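Local atomic coordinates of putative lipase/esterase (Lactobacillus plantarum WCFS1, PDB entry 3BXP), a protein that probably hydrolyses carboxylic esters, as a carboxylesterase- or lipase-like member of the alpha/beta-hydrolase superfamily. Residues P36-P42 with R110-F116; S117-H121 with P156-L160; A183-V187 with K212-A216; K192-V196 with L262-W266. All blocks are in the same frame, centred on the assembly; numbering follows the deposited sequence. Where two conformers were deposited one is given.

Interaction 1. Residues P36-P42 with R110-F116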
loop_
_atom_site.group_PDB
_atom_site.type_symbol
_atom_site.label_atom_id
_atom_site.label_comp_id
_atom_site.label_asym_id
_atom_site.label_seq_id
_atom_site.Cartn_x
_atom_site.Cartn_y
_atom_site.Cartn_z
ATOM N N PRO B 36 8.523 24.509 -2.737
ATOM C CA PRO B 36 7.215 23.928 -2.508
ATOM C C PRO B 36 6.740 24.147 -1.085
ATOM O O PRO B 36 7.493 24.511 -0.192
ATOM C CB PRO B 36 7.428 22.389 -2.732
ATOM C CG PRO B 36 8.761 22.241 -3.357
ATOM C CD PRO B 36 9.560 23.479 -2.911
ATOM N N ILE B 37 5.454 23.922 -0.855
ATOM C CA ILE B 37 4.884 24.164 0.476
ATOM C C ILE B 37 3.856 23.084 0.799
ATOM O O ILE B 37 3.021 22.695 -0.048
ATOM C CB ILE B 37 4.223 25.613 0.541
ATOM C CG1 ILE B 37 3.578 25.941 1.909
ATOM C CG2 ILE B 37 3.118 25.800 -0.520
ATOM C CD1 ILE B 37 3.617 27.399 2.251
HETATM N N MSE B 38 3.924 22.612 2.013
HETATM C CA MSE B 38 2.979 21.604 2.507
HETATM C C MSE B 38 2.092 22.234 3.544
HETATM O O MSE B 38 2.555 22.721 4.556
HETATM C CB MSE B 38 3.692 20.415 3.155
HETATM C CG MSE B 38 2.751 19.352 3.515
HETATM SE SE MSE B 38 3.691 17.749 4.120
HETATM C CE MSE B 38 4.621 17.303 2.448
ATOM N N ILE B 39 0.796 22.107 3.318
ATOM C CA ILE B 39 -0.233 22.509 4.296
ATOM C C ILE B 39 -0.748 21.290 5.053
ATOM O O ILE B 39 -1.292 20.355 4.445
ATOM C CB ILE B 39 -1.459 23.146 3.601
ATOM C CG1 ILE B 39 -1.092 24.371 2.762
ATOM C CG2 ILE B 39 -2.556 23.505 4.671
ATOM C CD1 ILE B 39 -2.304 24.845 1.857
ATOM N N ILE B 40 -0.568 21.329 6.358
ATOM C CA ILE B 40 -0.824 20.162 7.242
ATOM C C ILE B 40 -2.138 20.377 7.995
ATOM O O ILE B 40 -2.311 21.400 8.720
ATOM C CB ILE B 40 0.347 19.921 8.237
ATOM C CG1 ILE B 40 1.642 19.511 7.531
ATOM C CG2 ILE B 40 -0.067 18.842 9.260
ATOM C CD1 ILE B 40 2.889 19.634 8.426
ATOM N N CYS B 41 -3.104 19.479 7.729
ATOM C CA CYS B 41 -4.345 19.430 8.458
ATOM C C CYS B 41 -4.170 18.332 9.521
ATOM O O CYS B 41 -4.090 17.183 9.181
ATOM C CB CYS B 41 -5.531 19.135 7.525
ATOM S SG CYS B 41 -5.861 20.507 6.428
ATOM N N PRO B 42 -4.030 18.710 10.799
ATOM C CA PRO B 42 -3.712 17.760 11.881
ATOM C C PRO B 42 -4.801 16.714 12.164
ATOM O O PRO B 42 -5.991 16.874 11.744
ATOM C CB PRO B 42 -3.531 18.654 13.112
ATOM C CG PRO B 42 -3.354 20.036 12.587
ATOM C CD PRO B 42 -4.112 20.109 11.303
ATOM N N ARG B 110 3.366 24.017 -6.686
ATOM C CA ARG B 110 3.816 22.885 -5.874
ATOM C C ARG B 110 3.338 23.032 -4.408
ATOM O O ARG B 110 4.107 22.911 -3.446
ATOM C CB ARG B 110 5.352 22.743 -5.976
ATOM C CG ARG B 110 5.789 22.395 -7.369
ATOM C CD ARG B 110 7.271 22.137 -7.484
ATOM N NE ARG B 110 7.567 21.540 -8.799
ATOM C CZ ARG B 110 7.714 22.230 -9.917
ATOM N NH1 ARG B 110 7.593 23.555 -9.928
ATOM N NH2 ARG B 110 7.970 21.605 -11.054
ATOM N N ILE B 111 2.020 23.205 -4.287
ATOM C CA ILE B 111 1.326 23.215 -3.023
ATOM C C ILE B 111 0.819 21.777 -2.807
ATOM O O ILE B 111 0.060 21.222 -3.606
ATOM C CB ILE B 111 0.129 24.228 -3.036
ATOM C CG1 ILE B 111 0.620 25.670 -3.297
ATOM C CG2 ILE B 111 -0.717 24.173 -1.735
ATOM C CD1 ILE B 111 -0.517 26.646 -3.509
ATOM N N ILE B 112 1.207 21.207 -1.679
ATOM C CA ILE B 112 0.876 19.846 -1.309
ATOM C C ILE B 112 0.030 19.888 -0.010
ATOM O O ILE B 112 0.354 20.629 0.939
ATOM C CB ILE B 112 2.171 19.069 -1.003
ATOM C CG1 ILE B 112 3.163 19.140 -2.181
ATOM C CG2 ILE B 112 1.842 17.585 -0.714
ATOM C CD1 ILE B 112 4.582 19.117 -1.721
ATOM N N LEU B 113 -1.121 19.236 0.010
ATOM C CA LEU B 113 -1.926 19.159 1.235
ATOM C C LEU B 113 -1.666 17.829 1.920
ATOM O O LEU B 113 -1.603 16.815 1.275
ATOM C CB LEU B 113 -3.418 19.182 0.895
ATOM C CG LEU B 113 -3.858 20.229 -0.112
ATOM C CD1 LEU B 113 -5.409 20.167 -0.328
ATOM C CD2 LEU B 113 -3.350 21.598 0.338
ATOM N N ALA B 114 -1.461 17.866 3.222
ATOM C CA ALA B 114 -1.223 16.627 3.985
ATOM C C ALA B 114 -2.212 16.606 5.139
ATOM O O ALA B 114 -2.326 17.597 5.882
ATOM C CB ALA B 114 0.189 16.573 4.499
ATOM N N GLY B 115 -2.938 15.497 5.285
ATOM C CA GLY B 115 -3.936 15.369 6.343
ATOM C C GLY B 115 -3.709 14.065 7.097
ATOM O O GLY B 115 -3.341 13.051 6.508
ATOM N N PHE B 116 -3.875 14.121 8.409
ATOM C CA PHE B 116 -3.698 12.951 9.294
ATOM C C PHE B 116 -5.022 12.711 10.027
ATOM O O PHE B 116 -5.627 13.663 10.468
ATOM C CB PHE B 116 -2.473 13.242 10.195
ATOM C CG PHE B 116 -1.220 13.463 9.374
ATOM C CD1 PHE B 116 -0.469 12.371 8.900
ATOM C CD2 PHE B 116 -0.857 14.717 8.944
ATOM C CE1 PHE B 116 0.604 12.574 8.093
ATOM C CE2 PHE B 116 0.217 14.903 8.087
ATOM C CZ PHE B 116 0.952 13.812 7.689
#
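Ala114 O takes the backbone N of Cys41 at 2.7 Å, the shortest bond between the two strands, while the CA-H of Ile40 leans on the same oxygen. Ile112 O repeats the pattern two residues earlier, accepting Ile39 N at 2.8 Å with Met38 CA beside it at 3.2 Å. Six such N-H···O bonds, running from Ile37 N on Arg110 O to Phe116 N on Cys41 O, join 36-41 and 110-116 as parallel strands in unbroken register. On one face of the sheet Met38, built as selenomethionine, extends from the backbone with CG anti to N (chi1 -174°) and brings SE to 3.7 Å from Ala114 CB. Farther along that face Ile40 CG2 meets the edge of the Phe116 ring at CE2, 4.1 Å away. On the other face branched aliphatic side chains meet: Ile39 CD1 lies alongside Leu113 CD2 at 3.7 Å, and Ile37 CG2 rests against Ile111 CG1. Helix 85-99 covers this second face, touching Ile37 and Ile39, and helix 54-63 covers the first. These are central strands of the alpha/beta-hydrolase sheet, and 110-116 is the strand that runs into what is probably the nucleophile elbow.

Interaction 2. Residues S117-H121 with P156-L160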
loop_
_atom_site.group_PDB
_atom_site.type_symbol
_atom_site.label_atom_id
_atom_site.label_comp_id
_atom_site.label_asym_id
_atom_site.label_seq_id
_atom_site.Cartn_x
_atom_site.Cartn_y
_atom_site.Cartn_z
ATOM N N SER B 117 -5.455 11.440 10.202
ATOM C CA SER B 117 -6.734 11.151 10.947
ATOM C C SER B 117 -7.869 12.039 10.454
ATOM O O SER B 117 -8.189 12.070 9.242
ATOM C CB SER B 117 -6.499 11.352 12.474
ATOM O OG SER B 117 -7.684 11.229 13.231
ATOM N N ALA B 118 -8.505 12.783 11.370
ATOM C CA ALA B 118 -9.581 13.702 10.976
ATOM C C ALA B 118 -9.201 14.752 9.894
ATOM O O ALA B 118 -10.001 15.085 8.992
ATOM C CB ALA B 118 -10.110 14.424 12.260
ATOM N N GLY B 119 -7.990 15.269 9.945
ATOM C CA GLY B 119 -7.488 16.132 8.930
ATOM C C GLY B 119 -7.358 15.508 7.566
ATOM O O GLY B 119 -7.419 16.197 6.526
ATOM N N GLY B 120 -7.179 14.194 7.588
ATOM C CA GLY B 120 -7.163 13.398 6.376
ATOM C C GLY B 120 -8.546 13.473 5.739
ATOM O O GLY B 120 -8.651 13.483 4.512
ATOM N N HIS B 121 -9.594 13.552 6.560
ATOM C CA HIS B 121 -10.952 13.670 5.989
ATOM C C HIS B 121 -11.084 15.003 5.296
ATOM O O HIS B 121 -11.544 15.095 4.171
ATOM C CB HIS B 121 -12.008 13.504 7.013
ATOM C CG HIS B 121 -13.365 13.327 6.434
ATOM N ND1 HIS B 121 -14.245 14.382 6.237
ATOM C CD2 HIS B 121 -13.980 12.231 5.942
ATOM C CE1 HIS B 121 -15.371 13.913 5.727
ATOM N NE2 HIS B 121 -15.237 12.611 5.540
ATOM N N PRO B 156 -5.887 8.332 7.313
ATOM C CA PRO B 156 -6.958 9.305 7.218
ATOM C C PRO B 156 -8.307 8.743 7.563
ATOM O O PRO B 156 -8.584 7.596 7.255
ATOM C CB PRO B 156 -6.996 9.605 5.749
ATOM C CG PRO B 156 -6.580 8.323 5.109
ATOM C CD PRO B 156 -5.469 7.871 5.965
ATOM N N VAL B 157 -9.120 9.555 8.214
ATOM C CA VAL B 157 -10.566 9.315 8.213
ATOM C C VAL B 157 -11.075 9.658 6.828
ATOM O O VAL B 157 -10.765 10.737 6.284
ATOM C CB VAL B 157 -11.283 10.123 9.294
ATOM C CG1 VAL B 157 -12.814 10.005 9.161
ATOM C CG2 VAL B 157 -10.777 9.749 10.728
ATOM N N ILE B 158 -11.874 8.771 6.233
ATOM C CA ILE B 158 -12.298 8.940 4.860
ATOM C C ILE B 158 -13.810 8.858 4.750
ATOM O O ILE B 158 -14.442 9.612 3.982
ATOM C CB ILE B 158 -11.679 7.835 3.961
ATOM C CG1 ILE B 158 -10.151 8.070 3.836
ATOM C CG2 ILE B 158 -12.366 7.714 2.590
ATOM C CD1 ILE B 158 -9.732 9.473 3.138
ATOM N N ASP B 159 -14.382 7.906 5.470
ATOM C CA ASP B 159 -15.849 7.647 5.398
ATOM C C ASP B 159 -16.437 7.627 6.793
ATOM O O ASP B 159 -16.099 6.760 7.633
ATOM C CB ASP B 159 -16.091 6.379 4.588
ATOM C CG ASP B 159 -17.563 6.031 4.408
ATOM O OD1 ASP B 159 -18.436 6.554 5.129
ATOM O OD2 ASP B 159 -17.834 5.150 3.536
ATOM N N LEU B 160 -17.270 8.638 7.067
ATOM C CA LEU B 160 -17.818 8.873 8.399
ATOM C C LEU B 160 -18.860 7.846 8.801
ATOM O O LEU B 160 -19.402 7.921 9.900
ATOM C CB LEU B 160 -18.393 10.308 8.535
ATOM C CG LEU B 160 -17.404 11.448 8.297
ATOM C CD1 LEU B 160 -18.093 12.805 8.541
ATOM C CD2 LEU B 160 -16.191 11.308 9.196
#
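A single hydrogen bond links the two backbones: Val157 N donates to Ser117 O at 2.9 Å. The donor stands 54° out of the carbonyl plane, and the same oxygen also receives a weak bond from Gly120 N as the helix begins. Close carbon-oxygen approaches come next. Val157 O sits 3.1 Å from His121 CB, and Ile158 O lies 3.3 Å from His121 CD2, so two successive carbonyls of the loop border the edge of the imidazole. Apolar packing adds to this. Leu160 CD2 makes a CH-pi contact over one ring face, 4.2 Å from the centroid of the His121 ring. A chi1 of -168° carries the imidazole to the loop, one face against Leu160 and its edge along the carbonyls of Val157 and Ile158. Nearer the helix start, Pro156 CB lies 3.8 Å from Gly120 CA, on the side where a beta carbon would project, and would clash with one there. Beyond the contact, Tyr83 OH and Trp181 O bind ND1 and NE2, which should fix the rotation of the ring. Ser117 has the strained backbone of a tight strand-to-helix turn (phi 48°), and its CB points away from the loop. Together with Gly115 and Gly119 it fits the GxSxG nucleophile elbow of alpha/beta-hydrolases, in which Ser117 would probably be the nucleophile.

Interaction 3. Residues A183-V187 with K212-A216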
loop_
_atom_site.group_PDB
_atom_site.type_symbol
_atom_site.label_atom_id
_atom_site.label_comp_id
_atom_site.label_asym_id
_atom_site.label_seq_id
_atom_site.Cartn_x
_atom_site.Cartn_y
_atom_site.Cartn_z
ATOM N N ALA B 183 -15.611 10.559 1.495
ATOM C CA ALA B 183 -14.717 11.265 0.609
ATOM C C ALA B 183 -14.365 10.467 -0.643
ATOM O O ALA B 183 -14.081 11.007 -1.672
ATOM C CB ALA B 183 -13.425 11.673 1.333
ATOM N N GLN B 184 -14.357 9.152 -0.553
ATOM C CA GLN B 184 -13.998 8.354 -1.717
ATOM C C GLN B 184 -15.064 8.506 -2.815
ATOM O O GLN B 184 -14.807 8.295 -4.006
ATOM C CB GLN B 184 -13.812 6.898 -1.316
ATOM C CG GLN B 184 -15.050 6.064 -1.023
ATOM C CD GLN B 184 -15.688 6.258 0.364
ATOM O OE1 GLN B 184 -15.374 7.233 1.069
ATOM N NE2 GLN B 184 -16.560 5.315 0.773
ATOM N N ARG B 185 -16.279 8.833 -2.397
ATOM C CA ARG B 185 -17.378 8.975 -3.336
ATOM C C ARG B 185 -17.281 10.262 -4.159
ATOM O O ARG B 185 -18.027 10.447 -5.144
ATOM C CB ARG B 185 -18.737 8.896 -2.658
ATOM C CG ARG B 185 -19.052 7.536 -2.072
ATOM C CD ARG B 185 -20.466 7.541 -1.488
ATOM N NE ARG B 185 -20.848 6.251 -0.918
ATOM C CZ ARG B 185 -21.089 5.175 -1.651
ATOM N NH1 ARG B 185 -20.954 5.252 -2.968
ATOM N NH2 ARG B 185 -21.443 4.030 -1.079
ATOM N N LEU B 186 -16.356 11.131 -3.791
ATOM C CA LEU B 186 -16.158 12.408 -4.479
ATOM C C LEU B 186 -14.933 12.379 -5.402
ATOM O O LEU B 186 -14.562 13.394 -6.016
ATOM C CB LEU B 186 -16.022 13.553 -3.469
ATOM C CG LEU B 186 -17.157 13.701 -2.430
ATOM C CD1 LEU B 186 -16.929 14.837 -1.434
ATOM C CD2 LEU B 186 -18.467 13.895 -3.115
ATOM N N VAL B 187 -14.294 11.210 -5.481
ATOM C CA VAL B 187 -13.131 11.021 -6.352
ATOM C C VAL B 187 -13.607 11.023 -7.822
ATOM O O VAL B 187 -14.645 10.441 -8.149
ATOM C CB VAL B 187 -12.358 9.715 -6.043
ATOM C CG1 VAL B 187 -11.273 9.435 -7.105
ATOM C CG2 VAL B 187 -11.771 9.768 -4.586
ATOM N N LYS B 212 -10.762 2.375 1.127
ATOM C CA LYS B 212 -11.896 2.969 0.388
ATOM C C LYS B 212 -11.417 4.127 -0.521
ATOM O O LYS B 212 -11.778 4.188 -1.703
ATOM C CB LYS B 212 -12.969 3.479 1.353
ATOM C CG LYS B 212 -13.801 2.415 1.973
ATOM C CD LYS B 212 -14.605 2.941 3.172
ATOM C CE LYS B 212 -15.745 2.040 3.599
ATOM N NZ LYS B 212 -17.038 2.376 2.836
ATOM N N TYR B 213 -10.597 5.029 -0.009
ATOM C CA TYR B 213 -10.123 6.166 -0.830
ATOM C C TYR B 213 -9.217 5.638 -1.977
ATOM O O TYR B 213 -9.297 6.047 -3.140
ATOM C CB TYR B 213 -9.339 7.155 0.047
ATOM C CG TYR B 213 -9.103 8.445 -0.652
ATOM C CD1 TYR B 213 -10.153 9.248 -1.012
ATOM C CD2 TYR B 213 -7.819 8.866 -0.988
ATOM C CE1 TYR B 213 -9.968 10.456 -1.695
ATOM C CE2 TYR B 213 -7.620 10.063 -1.675
ATOM C CZ TYR B 213 -8.687 10.853 -2.015
ATOM O OH TYR B 213 -8.466 12.054 -2.711
ATOM N N VAL B 214 -8.306 4.728 -1.646
ATOM C CA VAL B 214 -7.404 4.170 -2.664
ATOM C C VAL B 214 -8.181 3.418 -3.748
ATOM O O VAL B 214 -7.888 3.554 -4.931
ATOM C CB VAL B 214 -6.281 3.328 -2.030
ATOM C CG1 VAL B 214 -5.360 2.687 -3.096
ATOM C CG2 VAL B 214 -5.448 4.250 -1.056
ATOM N N GLN B 215 -9.184 2.641 -3.355
ATOM C CA GLN B 215 -9.978 1.947 -4.350
ATOM C C GLN B 215 -10.499 2.922 -5.375
ATOM O O GLN B 215 -10.407 2.714 -6.572
ATOM C CB GLN B 215 -11.130 1.209 -3.671
ATOM C CG GLN B 215 -12.185 0.636 -4.612
ATOM C CD GLN B 215 -13.256 1.636 -5.027
ATOM O OE1 GLN B 215 -13.722 2.448 -4.220
ATOM N NE2 GLN B 215 -13.647 1.578 -6.290
ATOM N N ALA B 216 -11.034 4.026 -4.877
ATOM C CA ALA B 216 -11.759 4.988 -5.744
ATOM C C ALA B 216 -10.777 5.711 -6.644
ATOM O O ALA B 216 -11.065 5.986 -7.802
ATOM C CB ALA B 216 -12.536 6.027 -4.866
#
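Gln184 crosses Lys212 at a slant where the 3-10 turn 183-186 packs against helix 208-219, one of the helices flanking the alpha/beta-hydrolase sheet. Its CB begins the contact, 3.4 Å from Lys212 O. CG is placed between the backbone N and the carbonyl carbon (chi1 75°), still close to that oxygen, and a bend at chi2 carries CD to 4.0 Å from Lys212 CB. At the tip NE2 lies 3.9 Å from Lys212 CD and 3.6 Å from Lys212 NZ. These two nitrogens do not bind each other; they converge on Asp159 OD2, which accepts a hydrogen bond from Gln184 NE2 and forms a salt bridge with Lys212 NZ. An alanine here would remove the amide and is likely to leave Asp159 with one partner fewer and the lysine chain less firmly held. Toward Val187 the helix offers the small Ala216, whose CB approaches Gln184 O to 3.3 Å and also touches Val187 CG2. The Tyr213 ring, edge toward Gln184 CA, reaches past the turn to bond Asn127 through its hydroxyl. On the way, its CE1 meets Val187 CG2 at 3.5 Å, while the other valine branch, CG1, sits equally near Ala216 O.

Interaction 4. Residues K192-V196 with L262-W266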
loop_
_atom_site.group_PDB
_atom_site.type_symbol
_atom_site.label_atom_id
_atom_site.label_comp_id
_atom_site.label_asym_id
_atom_site.label_seq_id
_atom_site.Cartn_x
_atom_site.Cartn_y
_atom_site.Cartn_z
ATOM N N LYS B 192 -6.478 15.335 -7.525
ATOM C CA LYS B 192 -5.000 15.411 -7.667
ATOM C C LYS B 192 -4.393 14.131 -7.093
ATOM O O LYS B 192 -5.002 13.438 -6.278
ATOM C CB LYS B 192 -4.407 16.598 -6.921
ATOM C CG LYS B 192 -4.950 17.950 -7.298
ATOM C CD LYS B 192 -4.788 18.234 -8.784
ATOM C CE LYS B 192 -5.485 19.574 -9.140
ATOM N NZ LYS B 192 -5.224 20.005 -10.545
ATOM N N PRO B 193 -3.173 13.795 -7.518
ATOM C CA PRO B 193 -2.500 12.597 -7.041
ATOM C C PRO B 193 -2.355 12.544 -5.504
ATOM O O PRO B 193 -2.183 13.557 -4.819
ATOM C CB PRO B 193 -1.119 12.697 -7.713
ATOM C CG PRO B 193 -1.398 13.405 -8.948
ATOM C CD PRO B 193 -2.379 14.477 -8.538
ATOM N N ALA B 194 -2.333 11.316 -5.009
ATOM C CA ALA B 194 -2.243 11.108 -3.591
ATOM C C ALA B 194 -1.242 10.015 -3.189
ATOM O O ALA B 194 -1.123 8.987 -3.812
ATOM C CB ALA B 194 -3.647 10.789 -3.012
ATOM N N PHE B 195 -0.544 10.305 -2.121
ATOM C CA PHE B 195 0.227 9.323 -1.370
ATOM C C PHE B 195 -0.521 9.068 -0.099
ATOM O O PHE B 195 -0.734 9.953 0.737
ATOM C CB PHE B 195 1.644 9.890 -1.099
ATOM C CG PHE B 195 2.570 8.967 -0.309
ATOM C CD1 PHE B 195 2.524 8.881 1.072
ATOM C CD2 PHE B 195 3.534 8.226 -0.965
ATOM C CE1 PHE B 195 3.351 8.048 1.749
ATOM C CE2 PHE B 195 4.358 7.391 -0.270
ATOM C CZ PHE B 195 4.266 7.298 1.107
ATOM N N VAL B 196 -0.896 7.817 0.087
ATOM C CA VAL B 196 -1.670 7.391 1.246
ATOM C C VAL B 196 -0.865 6.328 2.014
ATOM O O VAL B 196 -0.283 5.407 1.431
ATOM C CB VAL B 196 -3.027 6.806 0.782
ATOM C CG1 VAL B 196 -3.935 6.394 1.933
ATOM C CG2 VAL B 196 -3.774 7.728 -0.168
ATOM N N LEU B 262 9.556 7.419 1.802
ATOM C CA LEU B 262 8.722 7.034 0.669
ATOM C C LEU B 262 7.953 8.209 0.109
ATOM O O LEU B 262 7.817 8.357 -1.114
ATOM C CB LEU B 262 7.784 5.909 1.043
ATOM C CG LEU B 262 8.353 4.553 1.442
ATOM C CD1 LEU B 262 7.223 3.639 1.974
ATOM C CD2 LEU B 262 9.098 3.838 0.334
ATOM N N ALA B 263 7.403 9.024 1.008
ATOM C CA ALA B 263 6.619 10.178 0.572
ATOM C C ALA B 263 7.452 11.159 -0.156
ATOM O O ALA B 263 7.043 11.692 -1.146
ATOM C CB ALA B 263 5.920 10.821 1.828
ATOM N N LEU B 264 8.667 11.413 0.348
ATOM C CA LEU B 264 9.553 12.365 -0.314
ATOM C C LEU B 264 9.917 11.892 -1.710
ATOM O O LEU B 264 9.855 12.672 -2.680
ATOM C CB LEU B 264 10.797 12.587 0.527
ATOM C CG LEU B 264 10.393 13.399 1.781
ATOM C CD1 LEU B 264 11.465 13.438 2.810
ATOM C CD2 LEU B 264 9.971 14.877 1.433
ATOM N N ARG B 265 10.247 10.605 -1.840
ATOM C CA ARG B 265 10.596 10.063 -3.147
ATOM C C ARG B 265 9.416 10.176 -4.100
ATOM O O ARG B 265 9.582 10.484 -5.284
ATOM C CB ARG B 265 11.050 8.589 -3.046
ATOM C CG ARG B 265 12.263 8.368 -2.156
ATOM N N TRP B 266 8.217 9.906 -3.588
ATOM C CA TRP B 266 7.009 10.019 -4.394
ATOM C C TRP B 266 6.835 11.459 -4.905
ATOM O O TRP B 266 6.420 11.690 -6.046
ATOM C CB TRP B 266 5.762 9.620 -3.577
ATOM C CG TRP B 266 4.487 9.591 -4.308
ATOM C CD1 TRP B 266 4.003 8.597 -5.104
ATOM C CD2 TRP B 266 3.499 10.626 -4.320
ATOM N NE1 TRP B 266 2.772 8.942 -5.602
ATOM C CE2 TRP B 266 2.434 10.180 -5.118
ATOM C CE3 TRP B 266 3.391 11.850 -3.654
ATOM C CZ2 TRP B 266 1.262 10.933 -5.312
ATOM C CZ3 TRP B 266 2.241 12.624 -3.882
ATOM C CH2 TRP B 266 1.194 12.152 -4.667
#
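Helix 258-269, the last of this alpha/beta-hydrolase chain, packs on the sheet by laying Trp266 and Ala263 against Phe195 of strand 194-199. The short segments run nearly antiparallel, at 167°, with their axes 9.6 Å apart. Trp266 sends its indole back across the strand. Phe195 CB sits over the face of the six-membered ring, 3.8 Å from its centroid, and CZ2 comes to 3.4 Å from Ala194 C. At the far end of the indole Pro193 CB is 3.8 Å from CZ2, and Pro193 O borders the ring edge near CH2. A chi1 of 180° stretches Phe195 straight out to the helix, where Ala263 CA lies over one ring face, 3.8 Å from the centroid, and Leu262 CB touches CZ. The side chains of Phe195 and Trp266 thus pass in opposite directions, the phenyl ring and the five-membered ring of the indole inclined at 58°. A serine in place of Trp266 would probably open a gap beside Pro193 and Ala194 and leave Phe195 CB without the ring that covers it. With no hydrogen bond between the segments, the contact rests on apolar packing and CH-pi approaches, so the seating of the helix depends on how closely ring faces meet aliphatic carbons.

From the N terminus, interaction 1 closes a loop that takes in strand 67-72 and helices 54-63 and 85-99, setting two central strands side by side. Interaction 2 opens directly after it and spans strand 150-154, joining the start of helix 118-129 to the loop beyond that strand; Cys41 CB, 3.6 Å from Gly119 O, connects the two. Interaction 3 follows in series and shares the neighbourhood of Ile158 and Asp159 with interaction 2. Interactions 3 and 4 cross, since 192-196 falls between 183-187 and 212-216 whereas 262-266 lies beyond both. Interaction 3 ties helix 208-219 to the turn 183-187, interaction 4 the C-terminal helix to strand 194-199, and Val214 packing on Val196 connects them.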